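Local coordinates for protein glucose-6-phosphate isomerase (Thermus thermophilus, PDB 1ZZG) that probably catalyses the reversible isomerisation of glucose 6-phosphate to fructose 6-phosphate, a shared step of glycolysis and gluconeogenesis, at residues G20-E25 with G389-V394; L84-N89 with L254-S259; V284-P289 with H293-L298. One frame throughout, in Å; residues are numbered along the deposited sequence.

From the N terminus, helix 20-32 comes first, and interaction 1 closes the widest of three loops by bringing it against the end of helix 371-391, 364 residues later. Interactions 2 and 3 both fall within that loop, one after the other. Interaction 2 ties helix 79-88, which connects strands 68-72 and 94-98 of the parallel sheet, to the turn before helix 257-269. Interaction 3 is local, folding residues 293-298 back on the end of strand 278-287. Interactions 2 and 3 also touch, with Pro258 packed on Pro285 and Leu287, whereas interaction 1 lies about 30 Å from interaction 2 and about 31 Å from interaction 3, centre to centre.

Interaction 1: G20-E25 with G389-V394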
ATOM      1  N   GLY A  20      19.714  24.518  16.993  1.00 30.49           N
ATOM      2  CA  GLY A  20      18.728  24.956  17.968  1.00 31.28           C
ATOM      3  C   GLY A  20      17.990  26.228  17.578  1.00 31.49           C
ATOM      4  O   GLY A  20      16.758  26.235  17.526  1.00 33.22           O
ATOM      5  N   PRO A  21      18.714  27.325  17.305  1.00 31.79           N
ATOM      6  CA  PRO A  21      18.110  28.607  16.919  1.00 31.36           C
ATOM      7  C   PRO A  21      17.221  28.509  15.681  1.00 31.60           C
ATOM      8  O   PRO A  21      16.156  29.130  15.619  1.00 30.54           O
ATOM      9  CB  PRO A  21      19.325  29.498  16.690  1.00 32.53           C
ATOM     10  CG  PRO A  21      20.294  28.981  17.718  1.00 31.93           C
ATOM     11  CD  PRO A  21      20.161  27.484  17.545  1.00 30.10           C
ATOM     12  N   LEU A  22      17.671  27.731  14.700  1.00 30.61           N
ATOM     13  CA  LEU A  22      16.929  27.540  13.453  1.00 30.58           C
ATOM     14  C   LEU A  22      15.591  26.865  13.732  1.00 28.18           C
ATOM     15  O   LEU A  22      14.558  27.261  13.192  1.00 27.97           O
ATOM     16  CB  LEU A  22      17.733  26.668  12.478  1.00 31.69           C
ATOM     17  CG  LEU A  22      17.110  26.511  11.086  1.00 33.67           C
ATOM     18  CD1 LEU A  22      17.322  27.791  10.305  1.00 33.72           C
ATOM     19  CD2 LEU A  22      17.731  25.340  10.346  1.00 33.68           C
ATOM     20  N   LEU A  23      15.620  25.833  14.571  1.00 28.01           N
ATOM     21  CA  LEU A  23      14.406  25.103  14.920  1.00 26.49           C
ATOM     22  C   LEU A  23      13.456  25.988  15.740  1.00 28.46           C
ATOM     23  O   LEU A  23      12.241  25.974  15.517  1.00 27.54           O
ATOM     24  CB  LEU A  23      14.760  23.833  15.708  1.00 25.34           C
ATOM     25  CG  LEU A  23      15.561  22.750  14.971  1.00 24.89           C
ATOM     26  CD1 LEU A  23      15.992  21.664  15.941  1.00 24.66           C
ATOM     27  CD2 LEU A  23      14.715  22.156  13.855  1.00 23.78           C
ATOM     28  N   GLU A  24      14.007  26.756  16.679  1.00 27.65           N
ATOM     29  CA  GLU A  24      13.197  27.643  17.519  1.00 28.00           C
ATOM     30  C   GLU A  24      12.458  28.668  16.663  1.00 27.25           C
ATOM     31  O   GLU A  24      11.289  28.970  16.907  1.00 27.00           O
ATOM     32  CB  GLU A  24      14.073  28.384  18.535  1.00 28.40           C
ATOM     33  CG  GLU A  24      14.821  27.503  19.526  1.00 31.51           C
ATOM     34  CD  GLU A  24      13.920  26.862  20.560  1.00 34.98           C
ATOM     35  OE1 GLU A  24      12.704  27.165  20.584  1.00 35.78           O
ATOM     36  OE2 GLU A  24      14.438  26.058  21.362  1.00 36.06           O
ATOM     37  N   GLU A  25      13.149  29.201  15.659  1.00 26.89           N
ATOM     38  CA  GLU A  25      12.560  30.195  14.766  1.00 26.47           C
ATOM     39  C   GLU A  25      11.484  29.560  13.883  1.00 26.56           C
ATOM     40  O   GLU A  25      10.445  30.167  13.622  1.00 25.95           O
ATOM     41  CB  GLU A  25      13.657  30.838  13.910  1.00 26.17           C
ATOM     42  CG  GLU A  25      13.175  31.804  12.838  1.00 24.90           C
ATOM     43  CD  GLU A  25      12.307  32.926  13.384  1.00 27.24           C
ATOM     44  OE1 GLU A  25      12.301  33.138  14.617  1.00 29.71           O
ATOM     45  OE2 GLU A  25      11.636  33.602  12.572  1.00 26.34           O
ATOM     46  N   GLY A 389       7.545  22.794   6.988  1.00 24.18           N
ATOM     47  CA  GLY A 389       7.026  23.776   6.049  1.00 23.79           C
ATOM     48  C   GLY A 389       7.758  25.096   6.237  1.00 25.76           C
ATOM     49  O   GLY A 389       8.020  25.823   5.273  1.00 26.30           O
ATOM     50  N   GLU A 390       8.092  25.409   7.487  1.00 26.35           N
ATOM     51  CA  GLU A 390       8.809  26.638   7.799  1.00 24.69           C
ATOM     52  C   GLU A 390      10.289  26.507   7.441  1.00 25.76           C
ATOM     53  O   GLU A 390      10.874  27.415   6.850  1.00 25.11           O
ATOM     54  CB  GLU A 390       8.677  26.975   9.292  1.00 25.17           C
ATOM     55  CG  GLU A 390       7.253  27.272   9.763  1.00 26.25           C
ATOM     56  CD  GLU A 390       6.565  28.343   8.928  1.00 26.86           C
ATOM     57  OE1 GLU A 390       7.274  29.174   8.320  1.00 26.42           O
ATOM     58  OE2 GLU A 390       5.314  28.363   8.891  1.00 28.04           O
ATOM     59  N   LEU A 391      10.892  25.380   7.807  1.00 25.24           N
ATOM     60  CA  LEU A 391      12.304  25.149   7.517  1.00 25.92           C
ATOM     61  C   LEU A 391      12.603  25.156   6.023  1.00 26.48           C
ATOM     62  O   LEU A 391      13.681  25.574   5.609  1.00 27.21           O
ATOM     63  CB  LEU A 391      12.763  23.821   8.123  1.00 25.86           C
ATOM     64  CG  LEU A 391      12.818  23.740   9.652  1.00 27.05           C
ATOM     65  CD1 LEU A 391      13.044  22.300  10.073  1.00 27.99           C
ATOM     66  CD2 LEU A 391      13.935  24.636  10.185  1.00 25.04           C
ATOM     67  N   TRP A 392      11.653  24.694   5.211  1.00 25.49           N
ATOM     68  CA  TRP A 392      11.857  24.656   3.766  1.00 27.30           C
ATOM     69  C   TRP A 392      11.202  25.826   3.039  1.00 26.49           C
ATOM     70  O   TRP A 392      11.212  25.889   1.811  1.00 27.18           O
ATOM     71  CB  TRP A 392      11.351  23.329   3.185  1.00 26.58           C
ATOM     72  CG  TRP A 392      12.119  22.131   3.668  1.00 25.36           C
ATOM     73  CD1 TRP A 392      13.208  22.131   4.495  1.00 26.75           C
ATOM     74  CD2 TRP A 392      11.825  20.753   3.393  1.00 25.82           C
ATOM     75  NE1 TRP A 392      13.606  20.840   4.756  1.00 24.54           N
ATOM     76  CE2 TRP A 392      12.775  19.974   4.093  1.00 26.16           C
ATOM     77  CE3 TRP A 392      10.852  20.103   2.624  1.00 25.59           C
ATOM     78  CZ2 TRP A 392      12.779  18.571   4.052  1.00 26.33           C
ATOM     79  CZ3 TRP A 392      10.853  18.706   2.581  1.00 28.20           C
ATOM     80  CH2 TRP A 392      11.812  17.957   3.293  1.00 26.95           C
ATOM     81  N   GLU A 393      10.632  26.750   3.807  1.00 27.01           N
ATOM     82  CA  GLU A 393      10.002  27.944   3.249  1.00 27.83           C
ATOM     83  C   GLU A 393       8.951  27.679   2.184  1.00 27.86           C
ATOM     84  O   GLU A 393       8.979  28.264   1.097  1.00 28.10           O
ATOM     85  CB  GLU A 393      11.075  28.876   2.683  1.00 29.73           C
ATOM     86  CG  GLU A 393      12.149  29.222   3.698  1.00 34.41           C
ATOM     87  CD  GLU A 393      13.112  30.278   3.195  1.00 38.14           C
ATOM     88  OE1 GLU A 393      13.643  30.125   2.071  1.00 41.37           O
ATOM     89  OE2 GLU A 393      13.342  31.258   3.931  1.00 41.55           O
ATOM     90  N   VAL A 394       8.014  26.799   2.506  1.00 26.70           N
ATOM     91  CA  VAL A 394       6.940  26.462   1.589  1.00 25.59           C
ATOM     92  C   VAL A 394       5.625  26.580   2.331  1.00 25.76           C
ATOM     93  O   VAL A 394       5.601  26.667   3.561  1.00 25.98           O
ATOM     94  CB  VAL A 394       7.061  25.009   1.076  1.00 25.64           C
ATOM     95  CG1 VAL A 394       8.316  24.846   0.230  1.00 24.39           C
ATOM     96  CG2 VAL A 394       7.088  24.052   2.256  1.00 25.07           C
TER
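Leu391 is met by two consecutive leucines, Leu22 and Leu23, and this trio illustrates how one branched side chain can join two helices far apart in sequence. More than half of the 126 Å² buried between the segments belongs to Leu391. Its two methyls divide the work. CD2 goes to Leu22, lying 3.8 Å from Leu22 CG and 3.9 Å from Leu22 CD2, so it rests against the branch point and one methyl together. CD1 turns to the other neighbour and stands 4.1 Å from Leu23 CD2, a looser approach. In both pairs the side chains cross obliquely.

The torsions explain how successive residues on one helix reach a common target. Leu22 holds CG anti to its backbone nitrogen (chi1 -174°), which brings CG and CD2 within reach of Leu391 CD2. Leu23 starts from a bond that points away from the other segment, yet with CG anti to the carbonyl carbon (chi1 -65°) its CD2 methyl comes back within touching distance. No hydrogen bond passes between the segments; the contact rests on van der Waals packing and on partial burial of the methyls, with Leu22 at the solvent side.

Just beyond Leu391 the helix stops in a Schellman motif. Glu393 has positive phi, Val394 N binds Gly389 O at 2.9 Å, and Glu393 N binds Glu390 O at 3.1 Å. The chain thus turns off immediately after the leucine has made its contact.

Glu390 extends the join along helix 20-32, packing on Ala26, Arg29 and Leu30 and forming a salt bridge with Lys33. Helix 228-238 completes the cluster, with His237 against Leu22 and Leu391 and Leu234 against Leu23, while Trp392 and Val394 lead on to strand 278-287 through Thr281 and Val279.

Interaction 2: L84-N89 with L254-S259; sequences LEAAFN and LSHLPS
Ala86 and Ala87 of helix 79-88 pack against Leu254 and His256 in a type I beta turn: a small van der Waals contact, with no hydrogen bond across it, at the meeting of the two alpha/beta parts of the phosphoglucose isomerase fold. The helix is the helical arm of a beta-alpha-beta crossover between the adjacent parallel strands 68-72 and 94-98 of the five-stranded SIS-type sheet. The turn from Leu254 to Leu257, closed by Leu257 N to Leu254 O at 3.0 Å, leads into helix 257-269 next to the mixed sheet. The general point is that alanines let a helix come close: the CA atoms of Ala87 and Leu254 are 5.3 Å apart.

Two methyl contacts carry the join. Ala87 CB meets Leu254 CD2 at 3.8 Å. Leu254 begins by pointing away from the helix, but its CG lies anti to the carbonyl carbon (chi1 -72°), and one methyl returns to the alanine. Two residues further on, His256 points toward the helix, and its CD2 comes to 3.5 Å from Ala86 CB, which approaches the imidazole obliquely. Since a ring carbon makes this approach, it uses neither ring nitrogen.

Ala87 CB has a second task, lying 3.9 Å above the plane of the Phe88 ring and over its centre. That ring in turn packs on Pro371 and Val374 of helix 371-391, while Arg253 binds the backbone oxygen of Ala87. Glu85 and Asn89 both touch Phe95 of strand 94-98. These two side chains also join each other: Asn89 ND2 gives a nearly straight hydrogen bond (175°) to Glu85 OE2, 2.7 Å long, received on the anti side of the carboxylate and somewhat out of its plane.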
ATOM      1  N   LEU A  84      -6.916   4.517  10.813  1.00 21.41           N
ATOM      2  CA  LEU A  84      -7.482   4.366  12.153  1.00 21.49           C
ATOM      3  C   LEU A  84      -8.418   3.162  12.322  1.00 22.05           C
ATOM      4  O   LEU A  84      -8.301   2.394  13.290  1.00 20.79           O
ATOM      5  CB  LEU A  84      -8.209   5.659  12.548  1.00 20.82           C
ATOM      6  CG  LEU A  84      -7.314   6.892  12.758  1.00 24.43           C
ATOM      7  CD1 LEU A  84      -8.168   8.155  12.870  1.00 23.52           C
ATOM      8  CD2 LEU A  84      -6.465   6.709  14.017  1.00 22.25           C
ATOM      9  N   GLU A  85      -9.346   2.994  11.384  1.00 22.01           N
ATOM     10  CA  GLU A  85     -10.295   1.886  11.450  1.00 23.76           C
ATOM     11  C   GLU A  85      -9.617   0.523  11.354  1.00 24.11           C
ATOM     12  O   GLU A  85     -10.015  -0.420  12.031  1.00 23.59           O
ATOM     13  CB  GLU A  85     -11.342   2.027  10.343  1.00 23.59           C
ATOM     14  CG  GLU A  85     -12.464   0.982  10.376  1.00 24.53           C
ATOM     15  CD  GLU A  85     -12.170  -0.238   9.524  1.00 26.86           C
ATOM     16  OE1 GLU A  85     -11.764  -0.054   8.355  1.00 25.88           O
ATOM     17  OE2 GLU A  85     -12.354  -1.380  10.012  1.00 25.46           O
ATOM     18  N   ALA A  86      -8.590   0.420  10.516  1.00 23.85           N
ATOM     19  CA  ALA A  86      -7.879  -0.840  10.349  1.00 24.55           C
ATOM     20  C   ALA A  86      -7.178  -1.229  11.645  1.00 25.61           C
ATOM     21  O   ALA A  86      -7.067  -2.405  11.979  1.00 25.28           O
ATOM     22  CB  ALA A  86      -6.860  -0.722   9.222  1.00 23.98           C
ATOM     23  N   ALA A  87      -6.717  -0.227  12.383  1.00 25.03           N
ATOM     24  CA  ALA A  87      -5.999  -0.479  13.621  1.00 26.62           C
ATOM     25  C   ALA A  87      -6.873  -0.657  14.861  1.00 27.07           C
ATOM     26  O   ALA A  87      -6.487  -1.359  15.800  1.00 26.71           O
ATOM     27  CB  ALA A  87      -4.995   0.642  13.862  1.00 25.35           C
ATOM     28  N   PHE A  88      -8.054  -0.051  14.864  1.00 25.41           N
ATOM     29  CA  PHE A  88      -8.889  -0.121  16.051  1.00 26.00           C
ATOM     30  C   PHE A  88     -10.321  -0.612  15.900  1.00 26.59           C
ATOM     31  O   PHE A  88     -11.172  -0.273  16.719  1.00 28.01           O
ATOM     32  CB  PHE A  88      -8.887   1.257  16.721  1.00 24.75           C
ATOM     33  CG  PHE A  88      -7.509   1.821  16.927  1.00 24.69           C
ATOM     34  CD1 PHE A  88      -6.576   1.138  17.706  1.00 24.95           C
ATOM     35  CD2 PHE A  88      -7.139   3.027  16.338  1.00 24.93           C
ATOM     36  CE1 PHE A  88      -5.291   1.650  17.899  1.00 24.01           C
ATOM     37  CE2 PHE A  88      -5.856   3.552  16.524  1.00 26.47           C
ATOM     38  CZ  PHE A  88      -4.927   2.861  17.306  1.00 25.55           C
ATOM     39  N   ASN A  89     -10.605  -1.409  14.878  1.00 26.30           N
ATOM     40  CA  ASN A  89     -11.963  -1.902  14.723  1.00 28.25           C
ATOM     41  C   ASN A  89     -12.228  -2.962  15.795  1.00 30.11           C
ATOM     42  O   ASN A  89     -11.622  -4.033  15.788  1.00 29.03           O
ATOM     43  CB  ASN A  89     -12.173  -2.502  13.332  1.00 28.38           C
ATOM     44  CG  ASN A  89     -13.637  -2.773  13.037  1.00 29.29           C
ATOM     45  OD1 ASN A  89     -14.358  -3.304  13.881  1.00 29.21           O
ATOM     46  ND2 ASN A  89     -14.083  -2.412  11.837  1.00 26.23           N
ATOM     47  N   LEU A 254      -1.566  -1.385  11.866  1.00 20.89           N
ATOM     48  CA  LEU A 254      -1.268  -0.056  11.332  1.00 22.46           C
ATOM     49  C   LEU A 254      -0.825  -0.118   9.867  1.00 22.19           C
ATOM     50  O   LEU A 254      -0.115   0.767   9.397  1.00 24.97           O
ATOM     51  CB  LEU A 254      -0.157   0.608  12.145  1.00 23.36           C
ATOM     52  CG  LEU A 254      -0.448   1.098  13.564  1.00 25.31           C
ATOM     53  CD1 LEU A 254       0.824   1.696  14.148  1.00 26.67           C
ATOM     54  CD2 LEU A 254      -1.561   2.143  13.541  1.00 25.17           C
ATOM     55  N   SER A 255      -1.245  -1.153   9.149  1.00 22.80           N
ATOM     56  CA  SER A 255      -0.853  -1.314   7.747  1.00 23.32           C
ATOM     57  C   SER A 255      -1.257  -0.155   6.831  1.00 22.99           C
ATOM     58  O   SER A 255      -0.701   0.004   5.748  1.00 22.39           O
ATOM     59  CB  SER A 255      -1.439  -2.615   7.187  1.00 22.62           C
ATOM     60  OG  SER A 255      -2.843  -2.525   7.054  1.00 28.29           O
ATOM     61  N   HIS A 256      -2.224   0.652   7.252  1.00 21.63           N
ATOM     62  CA  HIS A 256      -2.669   1.763   6.417  1.00 22.24           C
ATOM     63  C   HIS A 256      -2.109   3.117   6.848  1.00 23.02           C
ATOM     64  O   HIS A 256      -2.392   4.139   6.213  1.00 22.42           O
ATOM     65  CB  HIS A 256      -4.198   1.798   6.385  1.00 22.37           C
ATOM     66  CG  HIS A 256      -4.802   0.625   5.675  1.00 24.78           C
ATOM     67  ND1 HIS A 256      -4.980   0.594   4.310  1.00 26.89           N
ATOM     68  CD2 HIS A 256      -5.188  -0.591   6.131  1.00 26.37           C
ATOM     69  CE1 HIS A 256      -5.446  -0.589   3.953  1.00 28.16           C
ATOM     70  NE2 HIS A 256      -5.581  -1.327   5.040  1.00 28.79           N
ATOM     71  N   LEU A 257      -1.310   3.126   7.914  1.00 21.23           N
ATOM     72  CA  LEU A 257      -0.725   4.369   8.395  1.00 21.75           C
ATOM     73  C   LEU A 257       0.304   4.930   7.410  1.00 20.79           C
ATOM     74  O   LEU A 257       0.326   6.136   7.157  1.00 23.19           O
ATOM     75  CB  LEU A 257      -0.068   4.178   9.770  1.00 20.70           C
ATOM     76  CG  LEU A 257       0.436   5.473  10.425  1.00 22.96           C
ATOM     77  CD1 LEU A 257      -0.735   6.414  10.667  1.00 24.43           C
ATOM     78  CD2 LEU A 257       1.116   5.167  11.750  1.00 22.74           C
ATOM     79  N   PRO A 258       1.172   4.068   6.840  1.00 21.12           N
ATOM     80  CA  PRO A 258       2.161   4.604   5.895  1.00 21.45           C
ATOM     81  C   PRO A 258       1.545   5.419   4.756  1.00 21.83           C
ATOM     82  O   PRO A 258       2.067   6.473   4.397  1.00 22.29           O
ATOM     83  CB  PRO A 258       2.880   3.349   5.403  1.00 19.67           C
ATOM     84  CG  PRO A 258       2.851   2.467   6.625  1.00 20.82           C
ATOM     85  CD  PRO A 258       1.406   2.632   7.077  1.00 20.72           C
ATOM     86  N   SER A 259       0.435   4.942   4.198  1.00 21.79           N
ATOM     87  CA  SER A 259      -0.219   5.664   3.108  1.00 21.96           C
ATOM     88  C   SER A 259      -0.670   7.040   3.568  1.00 20.86           C
ATOM     89  O   SER A 259      -0.572   8.017   2.823  1.00 20.43           O
ATOM     90  CB  SER A 259      -1.423   4.886   2.581  1.00 24.56           C
ATOM     91  OG  SER A 259      -1.014   3.750   1.849  1.00 29.01           O
TER

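Interaction 3: V284-P289 with H293-L298; sequences VPALGP and HAQVQL
Gln295 reaches the strand because its CG lies anti to the carbonyl carbon (chi1 -57°) and the chain then runs extended (chi2 -176°), delivering the amide to the carbonyl of Pro285. This is a worked case of a side-chain amide reading a backbone carbonyl. Val284 and Ala286 pair through their backbones with strand 244-249, leaving the oxygen of Pro285 turned to the other side of the strand. There Gln295 NE2 binds Pro285 O at 3.1 Å along an almost straight N-H path (173°). The donor lies in the carbonyl plane, on a lone pair, and the oxygen sits practically in the plane of the amide.

A water bridges the same two groups. It donates to Pro285 O at 2.7 Å and to Gln295 OE1 at 3.0 Å, so the carbonyl receives two donors and both ends of the amide are tied to the same peptide. The amide is flanked by methyls, Val284 CG1 at 3.4 Å from Gln295 OE1 and Ala286 CB at 3.8 Å from Gln295 NE2. NE2 also binds Asp291 OD1 in the connecting loop, while the other oxygen of that carboxylate takes Leu287 N.

At the far end Pro289, preceded by a cis peptide bond, places its oxygen at the edge of the His293 ring, 3.5 Å from His293 CD2. His293 NE2 is hydrogen-bonded to Glu131 of the second subunit, and Gln297 packs on Glu267 of that subunit, the predicted proton donor, so this return of the chain is part of the dimer interface.

With a leucine at Gln295, Pro285 O and Asp291 would probably lose their shared donor and the water one of its acceptors. The chemistry thus implies a directional link: one buried amide, using both its donor and its acceptor, fixes strand, loop and helix start together.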
ATOM      1  N   VAL A 284       8.283   7.049   0.939  1.00 22.18           N
ATOM      2  CA  VAL A 284       8.075   5.683   0.466  1.00 22.29           C
ATOM      3  C   VAL A 284       7.536   4.845   1.619  1.00 22.93           C
ATOM      4  O   VAL A 284       8.189   4.703   2.651  1.00 23.70           O
ATOM      5  CB  VAL A 284       9.404   5.067  -0.040  1.00 22.37           C
ATOM      6  CG1 VAL A 284       9.176   3.641  -0.515  1.00 23.58           C
ATOM      7  CG2 VAL A 284       9.969   5.910  -1.166  1.00 22.68           C
ATOM      8  N   PRO A 285       6.328   4.275   1.457  1.00 22.44           N
ATOM      9  CA  PRO A 285       5.708   3.455   2.505  1.00 22.30           C
ATOM     10  C   PRO A 285       6.306   2.050   2.612  1.00 24.08           C
ATOM     11  O   PRO A 285       6.690   1.451   1.610  1.00 24.93           O
ATOM     12  CB  PRO A 285       4.242   3.422   2.080  1.00 22.93           C
ATOM     13  CG  PRO A 285       4.360   3.354   0.568  1.00 22.70           C
ATOM     14  CD  PRO A 285       5.461   4.364   0.265  1.00 22.00           C
ATOM     15  N   ALA A 286       6.380   1.534   3.836  1.00 23.88           N
ATOM     16  CA  ALA A 286       6.898   0.194   4.076  1.00 24.21           C
ATOM     17  C   ALA A 286       6.282  -0.368   5.343  1.00 23.42           C
ATOM     18  O   ALA A 286       5.879   0.378   6.240  1.00 23.71           O
ATOM     19  CB  ALA A 286       8.412   0.220   4.202  1.00 22.64           C
ATOM     20  N   LEU A 287       6.200  -1.691   5.403  1.00 22.03           N
ATOM     21  CA  LEU A 287       5.646  -2.367   6.563  1.00 22.20           C
ATOM     22  C   LEU A 287       6.625  -3.435   7.021  1.00 22.19           C
ATOM     23  O   LEU A 287       7.271  -4.082   6.202  1.00 24.47           O
ATOM     24  CB  LEU A 287       4.301  -3.019   6.219  1.00 22.94           C
ATOM     25  CG  LEU A 287       3.129  -2.084   5.896  1.00 23.29           C
ATOM     26  CD1 LEU A 287       1.892  -2.916   5.544  1.00 24.93           C
ATOM     27  CD2 LEU A 287       2.845  -1.186   7.094  1.00 22.28           C
ATOM     28  N   GLY A 288       6.734  -3.608   8.332  1.00 23.23           N
ATOM     29  CA  GLY A 288       7.630  -4.614   8.870  1.00 23.40           C
ATOM     30  C   GLY A 288       6.821  -5.716   9.517  1.00 24.59           C
ATOM     31  O   GLY A 288       5.793  -5.443  10.150  1.00 25.41           O
ATOM     32  N   PRO A 289       7.260  -6.978   9.395  1.00 24.53           N
ATOM     33  CA  PRO A 289       8.466  -7.431   8.691  1.00 23.91           C
ATOM     34  C   PRO A 289       8.333  -7.769   7.199  1.00 25.37           C
ATOM     35  O   PRO A 289       9.339  -8.054   6.545  1.00 23.85           O
ATOM     36  CB  PRO A 289       8.875  -8.658   9.496  1.00 24.95           C
ATOM     37  CG  PRO A 289       7.542  -9.273   9.798  1.00 25.79           C
ATOM     38  CD  PRO A 289       6.695  -8.069  10.212  1.00 24.12           C
ATOM     39  N   HIS A 293      11.214  -8.572   3.041  1.00 26.20           N
ATOM     40  CA  HIS A 293      11.103  -9.503   1.928  1.00 26.92           C
ATOM     41  C   HIS A 293      10.653  -8.776   0.663  1.00 29.05           C
ATOM     42  O   HIS A 293       9.932  -9.356  -0.157  1.00 29.59           O
ATOM     43  CB  HIS A 293      10.065 -10.591   2.247  1.00 26.84           C
ATOM     44  CG  HIS A 293      10.310 -11.319   3.531  1.00 27.09           C
ATOM     45  ND1 HIS A 293      10.985 -12.519   3.591  1.00 26.16           N
ATOM     46  CD2 HIS A 293       9.955 -11.024   4.804  1.00 26.26           C
ATOM     47  CE1 HIS A 293      11.032 -12.934   4.845  1.00 26.09           C
ATOM     48  NE2 HIS A 293      10.414 -12.045   5.601  1.00 29.02           N
ATOM     49  N   ALA A 294      11.047  -7.514   0.500  1.00 27.72           N
ATOM     50  CA  ALA A 294      10.645  -6.772  -0.690  1.00 26.81           C
ATOM     51  C   ALA A 294      11.436  -5.493  -0.948  1.00 27.97           C
ATOM     52  O   ALA A 294      11.926  -5.276  -2.056  1.00 29.35           O
ATOM     53  CB  ALA A 294       9.149  -6.448  -0.624  1.00 27.50           C
ATOM     54  N   GLN A 295      11.559  -4.638   0.060  1.00 25.95           N
ATOM     55  CA  GLN A 295      12.284  -3.388  -0.135  1.00 25.26           C
ATOM     56  C   GLN A 295      13.618  -3.301   0.600  1.00 25.50           C
ATOM     57  O   GLN A 295      14.513  -2.567   0.174  1.00 26.88           O
ATOM     58  CB  GLN A 295      11.404  -2.205   0.271  1.00 24.50           C
ATOM     59  CG  GLN A 295      10.086  -2.133  -0.477  1.00 23.17           C
ATOM     60  CD  GLN A 295       9.287  -0.891  -0.120  1.00 24.37           C
ATOM     61  OE1 GLN A 295       9.620   0.221  -0.535  1.00 22.33           O
ATOM     62  NE2 GLN A 295       8.228  -1.076   0.655  1.00 22.94           N
ATOM     63  N   VAL A 296      13.750  -4.042   1.694  1.00 25.50           N
ATOM     64  CA  VAL A 296      14.973  -4.020   2.483  1.00 27.36           C
ATOM     65  C   VAL A 296      16.215  -4.379   1.676  1.00 26.52           C
ATOM     66  O   VAL A 296      17.295  -3.851   1.936  1.00 25.04           O
ATOM     67  CB  VAL A 296      14.859  -4.954   3.707  1.00 27.83           C
ATOM     68  CG1 VAL A 296      16.222  -5.130   4.366  1.00 29.72           C
ATOM     69  CG2 VAL A 296      13.878  -4.360   4.710  1.00 31.04           C
ATOM     70  N   GLN A 297      16.066  -5.277   0.701  1.00 25.90           N
ATOM     71  CA  GLN A 297      17.199  -5.669  -0.135  1.00 25.93           C
ATOM     72  C   GLN A 297      17.782  -4.416  -0.783  1.00 25.79           C
ATOM     73  O   GLN A 297      18.997  -4.217  -0.790  1.00 24.41           O
ATOM     74  CB  GLN A 297      16.751  -6.679  -1.203  1.00 25.77           C
ATOM     75  CG  GLN A 297      17.749  -6.928  -2.333  1.00 27.50           C
ATOM     76  CD  GLN A 297      19.137  -7.329  -1.849  1.00 27.63           C
ATOM     77  OE1 GLN A 297      19.285  -8.193  -0.977  1.00 27.68           O
ATOM     78  NE2 GLN A 297      20.165  -6.711  -2.430  1.00 27.63           N
ATOM     79  N   LEU A 298      16.912  -3.561  -1.309  1.00 24.32           N
ATOM     80  CA  LEU A 298      17.365  -2.325  -1.933  1.00 26.72           C
ATOM     81  C   LEU A 298      17.999  -1.396  -0.894  1.00 27.36           C
ATOM     82  O   LEU A 298      19.007  -0.748  -1.173  1.00 27.21           O
ATOM     83  CB  LEU A 298      16.201  -1.598  -2.610  1.00 26.47           C
ATOM     84  CG  LEU A 298      16.479  -0.138  -2.999  1.00 26.58           C
ATOM     85  CD1 LEU A 298      17.387  -0.093  -4.219  1.00 26.97           C
ATOM     86  CD2 LEU A 298      15.172   0.576  -3.302  1.00 25.53           C
TER
HETATM   87  O   HOH W   1       6.871   1.197  -1.034  1.00 21.48           O